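Long-range contact in hypothetical methylmalonyl-CoA decarboxylase alpha subunit (Sulfolobus tokodaii, PDB 1X0U), which is of unestablished function but, by name and family, is a carboxyl transferase subunit with a crotonase-like fold, here in a six-chain assembly: residues Val224-Val236 against Gly302-Asn314. Residues are numbered along the deposited sequence; the frame is centred on the assembly and turned at random.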
loop_
_atom_site.group_PDB
_atom_site.type_symbol
_atom_site.label_atom_id
_atom_site.label_comp_id
_atom_site.label_asym_id
_atom_site.label_seq_id
_atom_site.Cartn_x
_atom_site.Cartn_y
_atom_site.Cartn_z
ATOM N N VAL A 224 16.922 -24.545 -37.045
ATOM C CA VAL A 224 16.411 -23.273 -37.544
ATOM C C VAL A 224 16.079 -22.305 -36.410
ATOM O O VAL A 224 16.374 -21.119 -36.505
ATOM C CB VAL A 224 15.133 -23.428 -38.411
ATOM C CG1 VAL A 224 15.371 -24.410 -39.554
ATOM C CG2 VAL A 224 13.980 -23.862 -37.558
ATOM N N HIS A 225 15.482 -22.813 -35.332
ATOM C CA HIS A 225 15.091 -21.959 -34.219
ATOM C C HIS A 225 16.219 -21.562 -33.263
ATOM O O HIS A 225 16.170 -20.490 -32.658
ATOM C CB HIS A 225 13.949 -22.606 -33.434
ATOM C CG HIS A 225 12.705 -22.813 -34.240
ATOM N ND1 HIS A 225 12.152 -21.822 -35.024
ATOM C CD2 HIS A 225 11.905 -23.895 -34.385
ATOM C CE1 HIS A 225 11.068 -22.287 -35.620
ATOM N NE2 HIS A 225 10.897 -23.543 -35.248
ATOM N N ALA A 226 17.233 -22.406 -33.116
ATOM C CA ALA A 226 18.333 -22.064 -32.231
ATOM C C ALA A 226 19.410 -21.268 -32.955
ATOM O O ALA A 226 20.279 -20.685 -32.309
ATOM C CB ALA A 226 18.939 -23.328 -31.621
ATOM N N THR A 227 19.357 -21.219 -34.285
ATOM C CA THR A 227 20.385 -20.490 -35.028
ATOM C C THR A 227 19.903 -19.392 -35.969
ATOM O O THR A 227 20.711 -18.594 -36.439
ATOM C CB THR A 227 21.279 -21.449 -35.863
ATOM O OG1 THR A 227 20.557 -21.902 -37.015
ATOM C CG2 THR A 227 21.712 -22.657 -35.021
ATOM N N LYS A 228 18.607 -19.341 -36.256
ATOM C CA LYS A 228 18.102 -18.314 -37.156
ATOM C C LYS A 228 16.961 -17.474 -36.588
ATOM O O LYS A 228 17.054 -16.247 -36.541
ATOM C CB LYS A 228 17.671 -18.954 -38.478
ATOM C CG LYS A 228 18.812 -19.654 -39.218
ATOM C CD LYS A 228 18.326 -20.427 -40.442
ATOM C CE LYS A 228 19.506 -20.892 -41.301
ATOM N NZ LYS A 228 20.525 -21.678 -40.532
ATOM N N SER A 229 15.896 -18.136 -36.144
ATOM C CA SER A 229 14.713 -17.457 -35.606
ATOM C C SER A 229 14.858 -16.891 -34.195
ATOM O O SER A 229 14.162 -15.947 -33.822
ATOM C CB SER A 229 13.532 -18.422 -35.601
ATOM O OG SER A 229 13.674 -19.346 -34.538
ATOM N N GLY A 230 15.739 -17.489 -33.403
ATOM C CA GLY A 230 15.921 -17.040 -32.038
ATOM C C GLY A 230 14.823 -17.562 -31.119
ATOM O O GLY A 230 14.769 -17.204 -29.943
ATOM N N VAL A 231 13.955 -18.419 -31.648
ATOM C CA VAL A 231 12.854 -18.965 -30.863
ATOM C C VAL A 231 13.325 -19.903 -29.763
ATOM O O VAL A 231 12.754 -19.932 -28.678
ATOM C CB VAL A 231 11.849 -19.719 -31.768
ATOM C CG1 VAL A 231 10.805 -20.422 -30.928
ATOM C CG2 VAL A 231 11.180 -18.745 -32.717
ATOM N N VAL A 232 14.364 -20.676 -30.054
ATOM C CA VAL A 232 14.909 -21.622 -29.099
ATOM C C VAL A 232 16.099 -21.002 -28.388
ATOM O O VAL A 232 16.916 -20.337 -29.019
ATOM C CB VAL A 232 15.334 -22.916 -29.815
ATOM C CG1 VAL A 232 16.271 -23.739 -28.932
ATOM C CG2 VAL A 232 14.089 -23.725 -30.158
ATOM N N HIS A 233 16.193 -21.226 -27.077
ATOM C CA HIS A 233 17.282 -20.672 -26.271
ATOM C C HIS A 233 18.425 -21.657 -26.062
ATOM O O HIS A 233 19.576 -21.256 -25.939
ATOM C CB HIS A 233 16.749 -20.191 -24.913
ATOM C CG HIS A 233 15.675 -19.160 -25.031
ATOM N ND1 HIS A 233 14.343 -19.488 -25.161
ATOM C CD2 HIS A 233 15.743 -17.813 -25.140
ATOM C CE1 HIS A 233 13.639 -18.386 -25.350
ATOM N NE2 HIS A 233 14.466 -17.358 -25.343
ATOM N N PHE A 234 18.099 -22.944 -26.012
ATOM C CA PHE A 234 19.112 -23.983 -25.850
ATOM C C PHE A 234 18.784 -25.137 -26.770
ATOM O O PHE A 234 17.639 -25.625 -26.783
ATOM C CB PHE A 234 19.145 -24.548 -24.433
ATOM C CG PHE A 234 19.377 -23.536 -23.371
ATOM C CD1 PHE A 234 18.311 -23.015 -22.643
ATOM C CD2 PHE A 234 20.665 -23.128 -23.060
ATOM C CE1 PHE A 234 18.522 -22.107 -21.615
ATOM C CE2 PHE A 234 20.885 -22.220 -22.040
ATOM C CZ PHE A 234 19.816 -21.707 -21.311
ATOM N N MET A 235 19.780 -25.571 -27.538
ATOM C CA MET A 235 19.604 -26.707 -28.432
ATOM C C MET A 235 20.448 -27.836 -27.878
ATOM O O MET A 235 21.611 -27.639 -27.548
ATOM C CB MET A 235 20.053 -26.371 -29.849
ATOM C CG MET A 235 19.968 -27.556 -30.787
ATOM S SD MET A 235 20.109 -27.049 -32.505
ATOM C CE MET A 235 21.855 -26.566 -32.566
ATOM N N VAL A 236 19.861 -29.020 -27.775
ATOM C CA VAL A 236 20.568 -30.163 -27.225
ATOM C C VAL A 236 20.393 -31.427 -28.072
ATOM O O VAL A 236 19.506 -31.504 -28.921
ATOM C CB VAL A 236 20.095 -30.417 -25.778
ATOM C CG1 VAL A 236 18.625 -30.796 -25.766
ATOM C CG2 VAL A 236 20.924 -31.475 -25.152
ATOM N N GLY A 302 35.254 -21.044 -13.796
ATOM C CA GLY A 302 35.065 -20.856 -15.227
ATOM C C GLY A 302 33.758 -21.365 -15.825
ATOM O O GLY A 302 33.636 -21.430 -17.041
ATOM N N GLU A 303 32.777 -21.716 -14.996
ATOM C CA GLU A 303 31.502 -22.213 -15.513
ATOM C C GLU A 303 30.562 -21.123 -16.028
ATOM O O GLU A 303 30.381 -20.082 -15.397
ATOM C CB GLU A 303 30.786 -23.066 -14.464
ATOM C CG GLU A 303 31.049 -24.574 -14.614
ATOM C CD GLU A 303 31.076 -25.034 -16.079
ATOM O OE1 GLU A 303 32.127 -24.881 -16.741
ATOM O OE2 GLU A 303 30.047 -25.541 -16.579
ATOM N N PHE A 304 29.962 -21.380 -17.185
ATOM C CA PHE A 304 29.071 -20.419 -17.815
ATOM C C PHE A 304 27.969 -21.145 -18.589
ATOM O O PHE A 304 28.256 -21.905 -19.523
ATOM C CB PHE A 304 29.895 -19.531 -18.760
ATOM C CG PHE A 304 29.097 -18.483 -19.494
ATOM C CD1 PHE A 304 28.346 -17.539 -18.798
ATOM C CD2 PHE A 304 29.159 -18.399 -20.881
ATOM C CE1 PHE A 304 27.677 -16.525 -19.473
ATOM C CE2 PHE A 304 28.497 -17.394 -21.568
ATOM C CZ PHE A 304 27.753 -16.450 -20.865
ATOM N N LEU A 305 26.716 -20.921 -18.189
ATOM C CA LEU A 305 25.576 -21.539 -18.863
ATOM C C LEU A 305 25.143 -20.490 -19.875
ATOM O O LEU A 305 24.492 -19.490 -19.529
ATOM C CB LEU A 305 24.444 -21.842 -17.865
ATOM C CG LEU A 305 23.297 -22.737 -18.373
ATOM C CD1 LEU A 305 22.226 -22.899 -17.316
ATOM C CD2 LEU A 305 22.693 -22.125 -19.601
ATOM N N GLU A 306 25.511 -20.713 -21.132
ATOM C CA GLU A 306 25.209 -19.746 -22.172
ATOM C C GLU A 306 23.835 -19.855 -22.815
ATOM O O GLU A 306 23.456 -20.900 -23.348
ATOM C CB GLU A 306 26.286 -19.786 -23.255
ATOM C CG GLU A 306 26.201 -18.611 -24.209
ATOM C CD GLU A 306 27.451 -18.451 -25.039
ATOM O OE1 GLU A 306 28.497 -18.980 -24.638
ATOM O OE2 GLU A 306 27.395 -17.789 -26.085
ATOM N N VAL A 307 23.103 -18.746 -22.755
ATOM C CA VAL A 307 21.763 -18.643 -23.321
ATOM C C VAL A 307 21.875 -18.193 -24.782
ATOM O O VAL A 307 22.689 -17.323 -25.103
ATOM C CB VAL A 307 20.920 -17.604 -22.523
ATOM C CG1 VAL A 307 19.527 -17.453 -23.128
ATOM C CG2 VAL A 307 20.812 -18.034 -21.082
ATOM N N HIS A 308 21.055 -18.775 -25.659
ATOM C CA HIS A 308 21.078 -18.423 -27.082
ATOM C C HIS A 308 22.484 -18.559 -27.672
ATOM O O HIS A 308 22.886 -17.776 -28.538
ATOM C CB HIS A 308 20.596 -16.985 -27.264
ATOM C CG HIS A 308 19.133 -16.861 -27.559
ATOM N ND1 HIS A 308 18.375 -15.790 -27.129
ATOM C CD2 HIS A 308 18.303 -17.637 -28.299
ATOM C CE1 HIS A 308 17.145 -15.909 -27.593
ATOM N NE2 HIS A 308 17.074 -17.020 -28.307
ATOM N N LYS A 309 23.226 -19.555 -27.208
ATOM C CA LYS A 309 24.592 -19.765 -27.667
ATOM C C LYS A 309 24.773 -19.716 -29.185
ATOM O O LYS A 309 25.677 -19.050 -29.681
ATOM C CB LYS A 309 25.126 -21.098 -27.129
ATOM C CG LYS A 309 26.624 -21.279 -27.318
ATOM C CD LYS A 309 27.127 -22.548 -26.637
ATOM C CE LYS A 309 28.622 -22.752 -26.877
ATOM N NZ LYS A 309 29.159 -23.925 -26.121
ATOM N N HIS A 310 23.890 -20.387 -29.919
ATOM C CA HIS A 310 23.994 -20.446 -31.371
ATOM C C HIS A 310 23.249 -19.390 -32.174
ATOM O O HIS A 310 23.280 -19.410 -33.404
ATOM C CB HIS A 310 23.587 -21.845 -31.836
ATOM C CG HIS A 310 24.323 -22.934 -31.129
ATOM N ND1 HIS A 310 23.683 -23.931 -30.425
ATOM C CD2 HIS A 310 25.651 -23.139 -30.952
ATOM C CE1 HIS A 310 24.584 -24.700 -29.839
ATOM N NE2 HIS A 310 25.786 -24.241 -30.143
ATOM N N TRP A 311 22.585 -18.467 -31.493
ATOM C CA TRP A 311 21.855 -17.402 -32.187
ATOM C C TRP A 311 22.551 -16.067 -31.900
ATOM O O TRP A 311 22.890 -15.774 -30.755
ATOM C CB TRP A 311 20.395 -17.352 -31.699
ATOM C CG TRP A 311 19.521 -16.401 -32.468
ATOM C CD1 TRP A 311 19.318 -16.385 -33.820
ATOM C CD2 TRP A 311 18.708 -15.352 -31.930
ATOM N NE1 TRP A 311 18.426 -15.395 -34.156
ATOM C CE2 TRP A 311 18.034 -14.746 -33.016
ATOM C CE3 TRP A 311 18.480 -14.866 -30.635
ATOM C CZ2 TRP A 311 17.145 -13.678 -32.844
ATOM C CZ3 TRP A 311 17.593 -13.800 -30.466
ATOM C CH2 TRP A 311 16.938 -13.221 -31.566
ATOM N N ALA A 312 22.770 -15.269 -32.938
ATOM C CA ALA A 312 23.432 -13.975 -32.775
ATOM C C ALA A 312 24.643 -14.090 -31.835
ATOM O O ALA A 312 24.606 -13.623 -30.691
ATOM C CB ALA A 312 22.438 -12.949 -32.227
ATOM N N GLN A 313 25.710 -14.722 -32.319
ATOM C CA GLN A 313 26.925 -14.892 -31.527
ATOM C C GLN A 313 27.557 -13.509 -31.426
ATOM O O GLN A 313 28.584 -13.297 -30.795
ATOM C CB GLN A 313 27.842 -15.900 -32.213
ATOM C CG GLN A 313 27.124 -17.204 -32.505
ATOM C CD GLN A 313 28.066 -18.360 -32.762
ATOM O OE1 GLN A 313 28.783 -18.391 -33.773
ATOM N NE2 GLN A 313 28.074 -19.324 -31.843
ATOM N N ASN A 314 26.869 -12.592 -32.087
ATOM C CA ASN A 314 27.122 -11.167 -32.175
ATOM C C ASN A 314 27.406 -10.667 -30.734
ATOM O O ASN A 314 28.285 -9.833 -30.513
ATOM C CB ASN A 314 25.829 -10.583 -32.799
ATOM C CG ASN A 314 25.838 -9.090 -32.929
ATOM O OD1 ASN A 314 26.104 -8.367 -31.971
ATOM N ND2 ASN A 314 25.509 -8.610 -34.109
HETATM O O HOH W 1 22.563 -16.379 -35.731
HETATM O O HOH W 2 22.342 -21.897 -25.651
#
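Thr-227 lays its CG2 methyl against His-310 CB at 3.8 Å, while its backbone carbonyl reaches Ala-312 N through a water. One residue on, the carbonyl oxygen of Lys-228 accepts a rather bent bond from Trp-311 NE1 (2.9 Å, 134° at the hydrogen), the donor standing well above the carbonyl plane. Trp-311, whose chi1 of -173° swings CG away from its own N, lays the indole over Gly-230, whose CA makes a CH-pi contact 3.4 Å from the centroid of the six-membered ring. Gly-230, the first residue past the helix, has positive phi. Gly-230 O accepts a hydrogen bond from His-308 NE2 (2.8 Å), close to the imidazole plane. That imidazole is sandwiched: Trp-311 CE3 sits over one face, and His-233 CD2 lies over the opposite face, toward the rim. The two histidine planes are tilted by 37°. His-308 N also bonds His-233 O on an in-plane lone pair (2.9 Å); a water donates to that same oxygen and to Glu-306 O. Phe-234 CZ then packs on Val-307 CG2, and Met-235 CE ends near His-310 ND1. Edge strands 234-236 and 305-307 of two sheets thus meet through side chains and flanking loops, without strand pairing; Phe-234 and Leu-305 also touch helix 239-252, His-233 and Trp-311 helix 343-358, and Arg-385 of a second subunit packs on Trp-311.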